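Local coordinates for protein siroheme decarboxylase (Hydrogenobacter thermophilus, PDB 4CH7) that catalyses the decarboxylation of siroheme to 12,18-didecarboxysiroheme, a step in heme d1 biosynthesis, at residues K43-D47 against G48-H52; D6-L9 against K10-K14; V30-E34 against G35-K39; P184-E187 against R188-L191; P17-K20 against E21-S24. All coordinates share one frame; numbering follows the deposited sequence.

Interaction 1 (K43-D47 against G48-H52)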
loop_
_atom_site.group_PDB
_atom_site.type_symbol
_atom_site.label_atom_id
_atom_site.label_comp_id
_atom_site.label_asym_id
_atom_site.label_seq_id
_atom_site.Cartn_x
_atom_site.Cartn_y
_atom_site.Cartn_z
ATOM N N LYS A 43 -12.386 21.824 -0.874
ATOM C CA LYS A 43 -11.359 22.630 -1.525
ATOM C C LYS A 43 -10.002 21.947 -1.472
ATOM O O LYS A 43 -9.299 21.871 -2.478
ATOM C CB LYS A 43 -11.252 24.005 -0.865
ATOM C CG LYS A 43 -12.308 25.010 -1.291
ATOM C CD LYS A 43 -12.033 26.364 -0.655
ATOM C CE LYS A 43 -13.036 27.412 -1.102
ATOM N NZ LYS A 43 -12.857 28.691 -0.359
ATOM N N LEU A 44 -9.640 21.445 -0.297
ATOM C CA LEU A 44 -8.349 20.790 -0.122
ATOM C C LEU A 44 -8.213 19.518 -0.961
ATOM O O LEU A 44 -7.121 19.212 -1.432
ATOM C CB LEU A 44 -8.058 20.519 1.361
ATOM C CG LEU A 44 -7.691 21.746 2.204
ATOM C CD1 LEU A 44 -8.804 22.109 3.166
ATOM C CD2 LEU A 44 -6.390 21.525 2.958
ATOM N N VAL A 45 -9.315 18.793 -1.163
ATOM C CA VAL A 45 -9.293 17.608 -2.027
ATOM C C VAL A 45 -9.526 17.972 -3.496
ATOM O O VAL A 45 -8.968 17.343 -4.394
ATOM C CB VAL A 45 -10.265 16.485 -1.561
ATOM C CG1 VAL A 45 -10.064 16.179 -0.085
ATOM C CG2 VAL A 45 -11.716 16.845 -1.845
ATOM N N GLU A 46 -10.337 19.000 -3.726
ATOM C CA GLU A 46 -10.583 19.518 -5.068
ATOM C C GLU A 46 -9.283 20.009 -5.692
ATOM O O GLU A 46 -9.078 19.900 -6.902
ATOM C CB GLU A 46 -11.609 20.657 -5.008
ATOM C CG GLU A 46 -11.755 21.492 -6.273
ATOM C CD GLU A 46 -12.991 22.375 -6.239
ATOM O OE1 GLU A 46 -13.838 22.171 -5.344
ATOM O OE2 GLU A 46 -13.122 23.262 -7.107
ATOM N N ASP A 47 -8.394 20.529 -4.853
ATOM C CA ASP A 47 -7.178 21.161 -5.343
ATOM C C ASP A 47 -5.953 20.242 -5.294
ATOM O O ASP A 47 -5.011 20.425 -6.058
ATOM C CB ASP A 47 -6.944 22.485 -4.614
ATOM C CG ASP A 47 -8.125 23.425 -4.745
ATOM O OD1 ASP A 47 -8.952 23.215 -5.654
ATOM O OD2 ASP A 47 -8.238 24.365 -3.939
ATOM N N GLY A 48 -5.967 19.253 -4.407
ATOM C CA GLY A 48 -4.998 18.173 -4.486
ATOM C C GLY A 48 -3.741 18.226 -3.633
ATOM O O GLY A 48 -2.713 17.669 -4.025
ATOM N N ILE A 49 -3.803 18.881 -2.476
ATOM C CA ILE A 49 -2.715 18.778 -1.504
ATOM C C ILE A 49 -3.051 17.622 -0.569
ATOM O O ILE A 49 -2.170 16.965 -0.011
ATOM C CB ILE A 49 -2.474 20.096 -0.735
ATOM C CG1 ILE A 49 -0.975 20.376 -0.639
ATOM C CG2 ILE A 49 -3.105 20.062 0.649
ATOM C CD1 ILE A 49 -0.280 20.404 -1.982
ATOM N N VAL A 50 -4.350 17.401 -0.407
ATOM C CA VAL A 50 -4.881 16.122 0.018
ATOM C C VAL A 50 -5.821 15.779 -1.130
ATOM O O VAL A 50 -6.481 16.660 -1.663
ATOM C CB VAL A 50 -5.611 16.205 1.384
ATOM C CG1 VAL A 50 -4.649 16.658 2.473
ATOM C CG2 VAL A 50 -6.805 17.138 1.322
ATOM N N ARG A 51 -5.838 14.533 -1.578
ATOM C CA ARG A 51 -6.638 14.207 -2.754
ATOM C C ARG A 51 -7.809 13.325 -2.384
ATOM O O ARG A 51 -8.707 13.082 -3.193
ATOM C CB ARG A 51 -5.784 13.522 -3.820
ATOM C CG ARG A 51 -5.000 14.473 -4.705
ATOM C CD ARG A 51 -3.534 14.083 -4.761
ATOM N NE ARG A 51 -2.801 14.538 -3.584
ATOM C CZ ARG A 51 -1.872 13.820 -2.960
ATOM N NH1 ARG A 51 -1.567 12.608 -3.398
ATOM N NH2 ARG A 51 -1.252 14.312 -1.896
ATOM N N HIS A 52 -7.798 12.856 -1.145
ATOM C CA HIS A 52 -8.781 11.889 -0.710
ATOM C C HIS A 52 -8.930 11.924 0.799
ATOM O O HIS A 52 -8.185 12.617 1.498
ATOM C CB HIS A 52 -8.350 10.494 -1.161
ATOM C CG HIS A 52 -9.485 9.618 -1.592
ATOM N ND1 HIS A 52 -9.813 8.454 -0.934
ATOM C CD2 HIS A 52 -10.361 9.737 -2.613
ATOM C CE1 HIS A 52 -10.844 7.890 -1.533
ATOM N NE2 HIS A 52 -11.199 8.649 -2.558
#
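The carbonyl group of Leu44 is the flat group round which Val50 and Gly48 are arranged. On one face lies a methyl group: Val50 CG2 is 3.6 Å from Leu44 C and almost straight above that carbon. The N-H of Gly48 comes from the opposite face, its N 3.2 Å from Leu44 O and 45° out of the carbonyl plane. Two further N-H groups, of Ile49 and Val50, converge on the oxygen in weak bonds, the Val50 nitrogen standing on the same side as its own CG2. One oxygen thus collects three donors as the helix ends. The guanidinium group of Arg51 folds back along its own segment, where NE and NH2 make weak bonds with the carbonyls of Gly48 and Ile49.

The methyl over the carbonyl also makes apolar contacts. Val50 CG2 lies 3.6 Å from Leu44 CB and 3.7 Å from Val45 CG1, while the CA-H of Val45 aims at Val50 O, with CA and O 3.0 Å apart and a nearly straight 170° at the hydrogen. Leu9 of helix 4-11 packs on the side chains of Leu44, Ile49 and Val50. Gly48 has phi 97°, a backbone angle at which a side chain would collide with Asp47 O. Helix 34-47 of the helix-turn-helix domain ends at this glycine, a common form of helix termination, before strand 53-57.

Interaction 2 (D6-L9 against K10-K14)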
loop_
_atom_site.group_PDB
_atom_site.type_symbol
_atom_site.label_atom_id
_atom_site.label_comp_id
_atom_site.label_asym_id
_atom_site.label_seq_id
_atom_site.Cartn_x
_atom_site.Cartn_y
_atom_site.Cartn_z
ATOM N N ASP A 6 -4.610 25.854 7.960
ATOM C CA ASP A 6 -3.574 25.074 8.628
ATOM C C ASP A 6 -4.150 24.129 9.684
ATOM O O ASP A 6 -3.737 22.974 9.781
ATOM C CB ASP A 6 -2.541 26.007 9.264
ATOM C CG ASP A 6 -1.637 26.669 8.240
ATOM O OD1 ASP A 6 -2.053 27.674 7.626
ATOM O OD2 ASP A 6 -0.503 26.182 8.055
ATOM N N LYS A 7 -5.100 24.625 10.475
ATOM C CA LYS A 7 -5.735 23.821 11.522
ATOM C C LYS A 7 -6.577 22.679 10.955
ATOM O O LYS A 7 -6.558 21.565 11.475
ATOM C CB LYS A 7 -6.606 24.696 12.424
ATOM C CG LYS A 7 -5.909 25.211 13.669
ATOM C CD LYS A 7 -6.869 26.023 14.518
ATOM C CE LYS A 7 -7.457 27.177 13.726
ATOM N NZ LYS A 7 -8.437 27.959 14.525
ATOM N N ILE A 8 -7.323 22.972 9.895
ATOM C CA ILE A 8 -8.181 21.986 9.248
ATOM C C ILE A 8 -7.353 20.915 8.549
ATOM O O ILE A 8 -7.595 19.720 8.725
ATOM C CB ILE A 8 -9.099 22.651 8.216
ATOM C CG1 ILE A 8 -10.125 23.545 8.903
ATOM C CG2 ILE A 8 -9.812 21.611 7.385
ATOM C CD1 ILE A 8 -10.954 24.358 7.939
ATOM N N LEU A 9 -6.392 21.358 7.743
ATOM C CA LEU A 9 -5.473 20.464 7.046
ATOM C C LEU A 9 -4.792 19.514 8.025
ATOM O O LEU A 9 -4.673 18.317 7.766
ATOM C CB LEU A 9 -4.415 21.276 6.295
ATOM C CG LEU A 9 -3.250 20.469 5.724
ATOM C CD1 LEU A 9 -3.745 19.534 4.636
ATOM C CD2 LEU A 9 -2.143 21.373 5.207
ATOM N N LYS A 10 -4.360 20.063 9.155
ATOM C CA LYS A 10 -3.703 19.288 10.200
ATOM C C LYS A 10 -4.635 18.253 10.834
ATOM O O LYS A 10 -4.229 17.120 11.099
ATOM C CB LYS A 10 -3.158 20.230 11.281
ATOM C CG LYS A 10 -2.564 19.525 12.491
ATOM C CD LYS A 10 -2.237 20.506 13.607
ATOM C CE LYS A 10 -1.563 19.805 14.777
ATOM N NZ LYS A 10 -2.410 18.727 15.358
ATOM N N ILE A 11 -5.886 18.640 11.069
ATOM C CA ILE A 11 -6.813 17.813 11.844
ATOM C C ILE A 11 -7.445 16.660 11.055
ATOM O O ILE A 11 -7.811 15.639 11.635
ATOM C CB ILE A 11 -7.918 18.677 12.525
ATOM C CG1 ILE A 11 -8.518 17.946 13.730
ATOM C CG2 ILE A 11 -9.002 19.077 11.533
ATOM C CD1 ILE A 11 -9.540 18.762 14.504
ATOM N N ILE A 12 -7.569 16.818 9.739
ATOM C CA ILE A 12 -8.159 15.771 8.906
ATOM C C ILE A 12 -7.133 14.710 8.513
ATOM O O ILE A 12 -7.458 13.734 7.829
ATOM C CB ILE A 12 -8.799 16.347 7.637
ATOM C CG1 ILE A 12 -7.754 17.071 6.783
ATOM C CG2 ILE A 12 -9.934 17.273 8.008
ATOM C CD1 ILE A 12 -8.309 17.656 5.492
ATOM N N GLN A 13 -5.894 14.917 8.945
ATOM C CA GLN A 13 -4.840 13.932 8.751
ATOM C C GLN A 13 -4.723 13.070 9.999
ATOM O O GLN A 13 -4.107 12.003 9.975
ATOM C CB GLN A 13 -3.512 14.619 8.445
ATOM C CG GLN A 13 -3.513 15.408 7.144
ATOM C CD GLN A 13 -2.234 16.191 6.930
ATOM O OE1 GLN A 13 -1.155 15.617 6.793
ATOM N NE2 GLN A 13 -2.350 17.511 6.900
ATOM N N LYS A 14 -5.318 13.543 11.090
ATOM C CA LYS A 14 -5.435 12.747 12.304
ATOM C C LYS A 14 -6.591 11.774 12.124
ATOM O O LYS A 14 -7.458 11.988 11.274
ATOM C CB LYS A 14 -5.689 13.644 13.517
ATOM C CG LYS A 14 -4.632 14.718 13.725
ATOM C CD LYS A 14 -4.806 15.426 15.060
ATOM C CE LYS A 14 -4.548 14.492 16.229
ATOM N NZ LYS A 14 -4.478 15.225 17.528
#
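Gln13 turns back on Leu9 and makes the tightest point of this last helical turn. Its amide nitrogen NE2 gives a hydrogen bond to Leu9 O at 2.6 Å, and the acceptor lies close to the amide plane. Seen from Leu9 the approach is steep: the C=O...donor angle is 117° and the donor stands 61° above the carbonyl plane. Gln13 CG is anti to the carbonyl carbon (chi1 -64°) and the chain runs straight on from there, which carries the amide back over the turn until NE2 is also 3.3 Å from both CG and CD1 of Leu9.

A second close spot surrounds Ile8 O. This oxygen takes the N-H of Ile12 at 3.1 Å, nearly along the C=O axis, and a weak one from Ile11, while CG1 of Ile12 comes to 3.3 Å from it. Ile12 also packs on Ile41 of helix 34-47. Putting an alanine at Ile12 would probably leave Ile8 O less sheltered and open a gap beside Ile41.

Ile8 and Ile12 are the buried part; Gln13 is itself exposed although its amide is gripped. Asp6, Lys7 and Lys10 form the looser, exposed side. Lys10 touches the turn mainly through CB, 3.2 Å from Asp6 O, before its chain leads away; Lys7 NZ bonds to Val30 O.

In the fold, Ile8 likewise rests on helix 34-47, and Ile11 on helix 22-30. Beyond the helix end, Ile12 makes a backbone hydrogen bond with Ala222, and Gln13 O bonds to Arg219 in strand 217-222.

Interaction 3 (V30-E34 against G35-K39)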
loop_
_atom_site.group_PDB
_atom_site.type_symbol
_atom_site.label_atom_id
_atom_site.label_comp_id
_atom_site.label_asym_id
_atom_site.label_seq_id
_atom_site.Cartn_x
_atom_site.Cartn_y
_atom_site.Cartn_z
ATOM N N VAL A 30 -11.661 22.594 15.881
ATOM C CA VAL A 30 -11.042 23.637 15.064
ATOM C C VAL A 30 -11.537 25.023 15.480
ATOM O O VAL A 30 -10.769 25.991 15.499
ATOM C CB VAL A 30 -11.273 23.386 13.554
ATOM C CG1 VAL A 30 -11.058 24.654 12.741
ATOM C CG2 VAL A 30 -10.354 22.276 13.059
ATOM N N GLY A 31 -12.815 25.113 15.835
ATOM C CA GLY A 31 -13.382 26.372 16.279
ATOM C C GLY A 31 -14.157 27.092 15.196
ATOM O O GLY A 31 -14.345 28.307 15.265
ATOM N N ILE A 32 -14.609 26.344 14.194
ATOM C CA ILE A 32 -15.418 26.920 13.128
ATOM C C ILE A 32 -16.719 26.146 12.942
ATOM O O ILE A 32 -16.846 25.007 13.392
ATOM C CB ILE A 32 -14.658 26.964 11.787
ATOM C CG1 ILE A 32 -14.323 25.551 11.309
ATOM C CG2 ILE A 32 -13.391 27.802 11.907
ATOM C CD1 ILE A 32 -13.559 25.525 10.008
ATOM N N GLU A 33 -17.683 26.776 12.279
ATOM C CA GLU A 33 -18.972 26.151 12.000
ATOM C C GLU A 33 -18.782 24.946 11.078
ATOM O O GLU A 33 -17.917 24.967 10.202
ATOM C CB GLU A 33 -19.920 27.181 11.381
ATOM C CG GLU A 33 -21.344 26.701 11.176
ATOM C CD GLU A 33 -21.581 26.182 9.778
ATOM O OE1 GLU A 33 -20.758 26.478 8.886
ATOM O OE2 GLU A 33 -22.591 25.480 9.572
ATOM N N GLU A 34 -19.574 23.896 11.288
ATOM C CA GLU A 34 -19.372 22.622 10.596
ATOM C C GLU A 34 -19.500 22.715 9.077
ATOM O O GLU A 34 -18.676 22.158 8.347
ATOM C CB GLU A 34 -20.322 21.549 11.135
ATOM C CG GLU A 34 -20.089 20.169 10.525
ATOM C CD GLU A 34 -21.090 19.138 10.998
ATOM O OE1 GLU A 34 -21.958 19.488 11.824
ATOM O OE2 GLU A 34 -21.007 17.979 10.542
ATOM N N GLY A 35 -20.537 23.402 8.608
ATOM C CA GLY A 35 -20.744 23.586 7.182
ATOM C C GLY A 35 -19.542 24.243 6.533
ATOM O O GLY A 35 -19.133 23.865 5.435
ATOM N N LYS A 36 -18.969 25.222 7.228
ATOM C CA LYS A 36 -17.768 25.896 6.756
ATOM C C LYS A 36 -16.573 24.945 6.735
ATOM O O LYS A 36 -15.775 24.962 5.795
ATOM C CB LYS A 36 -17.460 27.118 7.620
ATOM C CG LYS A 36 -16.191 27.840 7.201
ATOM C CD LYS A 36 -16.055 29.183 7.889
ATOM C CE LYS A 36 -14.805 29.903 7.417
ATOM N NZ LYS A 36 -14.666 31.254 8.022
ATOM N N LEU A 37 -16.453 24.117 7.772
ATOM C CA LEU A 37 -15.401 23.105 7.820
ATOM C C LEU A 37 -15.519 22.172 6.624
ATOM O O LEU A 37 -14.538 21.922 5.928
ATOM C CB LEU A 37 -15.464 22.295 9.120
ATOM C CG LEU A 37 -14.578 21.045 9.146
ATOM C CD1 LEU A 37 -13.115 21.434 9.069
ATOM C CD2 LEU A 37 -14.837 20.186 10.372
ATOM N N LEU A 38 -16.732 21.677 6.390
ATOM C CA LEU A 38 -17.010 20.747 5.298
ATOM C C LEU A 38 -16.600 21.279 3.924
ATOM O O LEU A 38 -15.817 20.642 3.217
ATOM C CB LEU A 38 -18.491 20.362 5.289
ATOM C CG LEU A 38 -18.912 19.290 6.294
ATOM C CD1 LEU A 38 -20.382 18.949 6.145
ATOM C CD2 LEU A 38 -18.056 18.054 6.122
ATOM N N LYS A 39 -17.135 22.439 3.550
ATOM C CA LYS A 39 -16.842 23.037 2.248
ATOM C C LYS A 39 -15.347 23.296 2.066
ATOM O O LYS A 39 -14.816 23.164 0.961
ATOM C CB LYS A 39 -17.648 24.324 2.043
ATOM C CG LYS A 39 -17.350 25.034 0.726
ATOM C CD LYS A 39 -18.270 26.216 0.489
ATOM C CE LYS A 39 -17.750 27.090 -0.642
ATOM N NZ LYS A 39 -16.443 27.717 -0.299
#
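Leu37 N bonds to Glu33 O at 3.0 Å, in the carbonyl plane, and Leu38 N to Glu34 O at 2.8 Å, so the regular i to i+4 pattern of helix 34-47 starts directly at Glu33. The side chain of Glu33 caps this start. Its CG is anti to the backbone N (chi1 -174°), and a bend at chi2 of -95° folds the carboxylate back over the first turn. OE1 then accepts from Lys36 N at 2.7 Å, the donor lying 36° above the carboxylate plane, while OE2 takes Gly35 N in a weak bond at 3.1 Å. The two oxygens thus serve two N-H groups of the first turn, and the negative charge at this end of the helix would be expected to suit the helix dipole. Close by, Lys36 CB sits 3.4 Å from Glu33 O.

Apolar packing fills the other side of the turn. Ile32 sends CD1 across Leu37 at about a right angle, reaching 3.7 Å from Leu37 CA. Ile32 puts CG1 between its backbone N and carbonyl carbon, which turns the branch toward the helix.

Before the cap, Gly31 has positive phi and is the C-prime residue of the Schellman motif that closes helix 22-30. The connection and the first turn of helix 34-47 pack on both neighbouring helices: Ile32 and Leu37 meet Ile8 of helix 4-11, and Leu38 and the side chain of Glu34 meet Phe23 of helix 22-30.

Interaction 4 (P184-E187 against R188-L191)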
loop_
_atom_site.group_PDB
_atom_site.type_symbol
_atom_site.label_atom_id
_atom_site.label_comp_id
_atom_site.label_asym_id
_atom_site.label_seq_id
_atom_site.Cartn_x
_atom_site.Cartn_y
_atom_site.Cartn_z
ATOM N N PRO A 184 -17.578 10.177 2.768
ATOM C CA PRO A 184 -18.534 11.233 2.420
ATOM C C PRO A 184 -18.297 12.499 3.235
ATOM O O PRO A 184 -18.157 12.421 4.456
ATOM C CB PRO A 184 -19.885 10.620 2.801
ATOM C CG PRO A 184 -19.668 9.134 2.754
ATOM C CD PRO A 184 -18.251 8.942 3.217
ATOM N N LEU A 185 -18.246 13.647 2.567
ATOM C CA LEU A 185 -18.084 14.912 3.265
ATOM C C LEU A 185 -19.453 15.482 3.613
ATOM O O LEU A 185 -19.886 16.486 3.045
ATOM C CB LEU A 185 -17.262 15.897 2.433
ATOM C CG LEU A 185 -15.837 15.434 2.121
ATOM C CD1 LEU A 185 -15.001 16.549 1.515
ATOM C CD2 LEU A 185 -15.175 14.886 3.369
ATOM N N VAL A 186 -20.126 14.819 4.550
ATOM C CA VAL A 186 -21.469 15.201 4.968
ATOM C C VAL A 186 -21.584 15.163 6.488
ATOM O O VAL A 186 -20.666 14.720 7.178
ATOM C CB VAL A 186 -22.535 14.274 4.349
ATOM C CG1 VAL A 186 -22.641 14.503 2.853
ATOM C CG2 VAL A 186 -22.210 12.819 4.642
ATOM N N GLU A 187 -22.719 15.629 6.998
ATOM C CA GLU A 187 -22.965 15.680 8.432
ATOM C C GLU A 187 -23.054 14.282 9.038
ATOM O O GLU A 187 -22.615 14.053 10.167
ATOM C CB GLU A 187 -24.251 16.463 8.702
ATOM C CG GLU A 187 -24.750 16.407 10.135
ATOM C CD GLU A 187 -25.656 17.572 10.471
ATOM O OE1 GLU A 187 -25.297 18.714 10.121
ATOM O OE2 GLU A 187 -26.718 17.348 11.088
ATOM N N ARG A 188 -23.615 13.348 8.277
ATOM C CA ARG A 188 -23.789 11.978 8.748
ATOM C C ARG A 188 -23.161 10.993 7.768
ATOM O O ARG A 188 -23.872 10.306 7.032
ATOM C CB ARG A 188 -25.275 11.670 8.933
ATOM C CG ARG A 188 -25.965 12.573 9.941
ATOM C CD ARG A 188 -25.842 12.026 11.355
ATOM N NE ARG A 188 -26.661 10.830 11.527
ATOM C CZ ARG A 188 -27.949 10.854 11.854
ATOM N NH1 ARG A 188 -28.566 12.011 12.047
ATOM N NH2 ARG A 188 -28.625 9.721 11.987
ATOM N N PRO A 189 -21.818 10.903 7.777
ATOM C CA PRO A 189 -21.065 10.147 6.768
ATOM C C PRO A 189 -21.115 8.629 6.937
ATOM O O PRO A 189 -20.571 7.918 6.093
ATOM C CB PRO A 189 -19.631 10.646 6.964
ATOM C CG PRO A 189 -19.565 11.021 8.418
ATOM C CD PRO A 189 -20.932 11.551 8.764
ATOM N N PHE A 190 -21.744 8.143 8.002
ATOM C CA PHE A 190 -21.891 6.706 8.203
ATOM C C PHE A 190 -23.315 6.248 7.900
ATOM O O PHE A 190 -23.592 5.049 7.853
ATOM C CB PHE A 190 -21.534 6.324 9.640
ATOM C CG PHE A 190 -20.081 6.494 9.973
ATOM C CD1 PHE A 190 -19.153 5.545 9.573
ATOM C CD2 PHE A 190 -19.644 7.596 10.698
ATOM C CE1 PHE A 190 -17.806 5.692 9.878
ATOM C CE2 PHE A 190 -18.298 7.754 11.010
ATOM C CZ PHE A 190 -17.378 6.799 10.600
ATOM N N LEU A 191 -24.212 7.210 7.695
ATOM C CA LEU A 191 -25.637 6.919 7.532
ATOM C C LEU A 191 -25.962 6.104 6.281
ATOM O O LEU A 191 -26.605 5.057 6.371
ATOM C CB LEU A 191 -26.462 8.207 7.543
ATOM C CG LEU A 191 -27.972 7.987 7.459
ATOM C CD1 LEU A 191 -28.423 7.066 8.577
ATOM C CD2 LEU A 191 -28.729 9.304 7.511
#
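Val186 and Pro189 meet in apolar packing. Val186 CG2 lies 3.6 Å from Pro189 CA and 4.1 Å from Pro189 CB. With CG1 of Val186 anti to the carbonyl carbon (chi1 -69°), CG2 falls between the backbone N and the carbonyl carbon, which turns this methyl onto the proline. Pro184 also reaches this ring, CB to CB at 4.2 Å between Pro184 and Pro189.

The carbonyls touch carbon rather than hydrogen-bond donors. Pro184 O is 3.4 Å from Pro189 CB, and Glu187 O is 3.3 Å from Pro189 CD. No hydrogen bond joins the two segments; the bonds are internal, a weak one from Val186 N to Pro184 O and one from Leu191 N to Arg188 O.

Charge plays little part across the contact. The planes of the Glu187 carboxylate and the Arg188 guanidinium are nearly coplanar, 17° apart, yet Glu187 OE2 and Arg188 NH1 stand 5.7 Å from each other. Arg188 instead forms a salt bridge through NH2 with Glu201.

The weak Val186-Pro184 bond marks an inverse gamma turn centred on Leu185, which here shapes the loop before helix 191-196 in the second helix-turn-helix domain.

Interaction 5 (P17-K20 against E21-S24)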
loop_
_atom_site.group_PDB
_atom_site.type_symbol
_atom_site.label_atom_id
_atom_site.label_comp_id
_atom_site.label_asym_id
_atom_site.label_seq_id
_atom_site.Cartn_x
_atom_site.Cartn_y
_atom_site.Cartn_z
ATOM N N PRO A 17 -12.773 10.503 14.306
ATOM C CA PRO A 17 -13.512 9.717 15.305
ATOM C C PRO A 17 -14.687 8.930 14.738
ATOM O O PRO A 17 -15.413 9.423 13.873
ATOM C CB PRO A 17 -14.018 10.781 16.290
ATOM C CG PRO A 17 -13.975 12.077 15.534
ATOM C CD PRO A 17 -12.791 11.944 14.620
ATOM N N LEU A 18 -14.863 7.708 15.233
ATOM C CA LEU A 18 -15.990 6.877 14.841
ATOM C C LEU A 18 -17.233 7.274 15.625
ATOM O O LEU A 18 -17.615 6.611 16.590
ATOM C CB LEU A 18 -15.663 5.400 15.056
ATOM C CG LEU A 18 -14.500 4.870 14.217
ATOM C CD1 LEU A 18 -14.088 3.485 14.674
ATOM C CD2 LEU A 18 -14.887 4.849 12.755
ATOM N N VAL A 19 -17.842 8.380 15.214
ATOM C CA VAL A 19 -19.090 8.846 15.799
ATOM C C VAL A 19 -20.037 9.160 14.651
ATOM O O VAL A 19 -19.636 9.104 13.487
ATOM C CB VAL A 19 -18.875 10.098 16.670
ATOM C CG1 VAL A 19 -17.858 9.821 17.760
ATOM C CG2 VAL A 19 -18.415 11.263 15.821
ATOM N N LYS A 20 -21.287 9.484 14.967
ATOM C CA LYS A 20 -22.272 9.758 13.927
ATOM C C LYS A 20 -21.973 11.061 13.193
ATOM O O LYS A 20 -22.188 11.162 11.986
ATOM C CB LYS A 20 -23.681 9.793 14.514
ATOM C CG LYS A 20 -24.120 8.471 15.128
ATOM C CD LYS A 20 -25.541 8.557 15.655
ATOM C CE LYS A 20 -25.958 7.249 16.309
ATOM N NZ LYS A 20 -27.320 7.340 16.899
ATOM N N GLU A 21 -21.473 12.054 13.924
ATOM C CA GLU A 21 -21.149 13.352 13.339
ATOM C C GLU A 21 -19.705 13.748 13.638
ATOM O O GLU A 21 -19.456 14.623 14.469
ATOM C CB GLU A 21 -22.114 14.429 13.847
ATOM C CG GLU A 21 -23.585 14.121 13.581
ATOM C CD GLU A 21 -24.522 15.174 14.140
ATOM O OE1 GLU A 21 -24.054 16.283 14.467
ATOM O OE2 GLU A 21 -25.731 14.889 14.248
ATOM N N PRO A 22 -18.746 13.113 12.940
ATOM C CA PRO A 22 -17.316 13.323 13.197
ATOM C C PRO A 22 -16.845 14.715 12.795
ATOM O O PRO A 22 -15.908 15.232 13.397
ATOM C CB PRO A 22 -16.646 12.260 12.320
ATOM C CG PRO A 22 -17.614 12.026 11.199
ATOM C CD PRO A 22 -18.976 12.174 11.825
ATOM N N PHE A 23 -17.486 15.309 11.793
ATOM C CA PHE A 23 -17.110 16.643 11.343
ATOM C C PHE A 23 -17.668 17.728 12.261
ATOM O O PHE A 23 -17.161 18.848 12.289
ATOM C CB PHE A 23 -17.558 16.870 9.900
ATOM C CG PHE A 23 -16.897 15.952 8.912
ATOM C CD1 PHE A 23 -15.519 15.967 8.749
ATOM C CD2 PHE A 23 -17.654 15.081 8.140
ATOM C CE1 PHE A 23 -14.899 15.120 7.837
ATOM C CE2 PHE A 23 -17.047 14.233 7.224
ATOM C CZ PHE A 23 -15.667 14.253 7.074
ATOM N N SER A 24 -18.715 17.392 13.006
ATOM C CA SER A 24 -19.222 18.274 14.050
ATOM C C SER A 24 -18.172 18.369 15.156
ATOM O O SER A 24 -17.890 19.450 15.679
ATOM C CB SER A 24 -20.543 17.736 14.606
ATOM O OG SER A 24 -21.213 18.709 15.384
#
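Pro17 opens the contact by laying its ring beside Pro22, CG of Pro17 4.2 Å from CB of Pro22, and by placing its carbonyl O 3.5 Å from the same CB. Leu18 follows as the centre of an inverse gamma turn, closed by a weak bond of 3.0 Å from Val19 N to Pro17 O; its side chain leads away from residues 21-24 and packs on Phe190 and helix 201-213. Val19 comes closer to Pro22 than Pro17 does, its CG2 3.5 Å from Pro22 CA. CG1 of Val19 is anti to the carbonyl carbon (chi1 -57°), leaving CG2 as the methyl that faces the ring. Lys20 contributes its carbonyl, O lying 3.4 Å from Pro22 CD, while its extended chain leaves the turn and touches Glu201 and Leu205 of helix 201-213.

Across the join, Glu21 occupies the N-cap position of helix 22-30, and Ser24 N bonds weakly to Glu21 O. The buried ring of Pro22 also touches Pro189.

No hydrogen bond crosses between the two segments, and Pro22 N has no hydrogen to donate. Lys20 NZ stands 8.2 Å from Glu21 OE2, so the contact rests on apolar packing rather than on charge.

How the interactions relate
All five contacts are local turns and caps in the two helix-turn-helix domains. Interactions 1 and 2 are partly buried and meet through Leu9, while interactions 3, 4 and 5 lie at the surface. Helix 34-47 is shared by interaction 3 at its start and interaction 1 at its end: a carboxylate binds N-H groups at one, and a backbone oxygen gathers them at the other. Interactions 4 and 5 repeat one design in different domains, an inverse gamma turn followed by valine-on-proline packing without hydrogen bonds across, and they touch, with Val186 O against Phe23. Interaction 3 touches interactions 2, 4 and 5, for example through Leu38 against the loop 184-187.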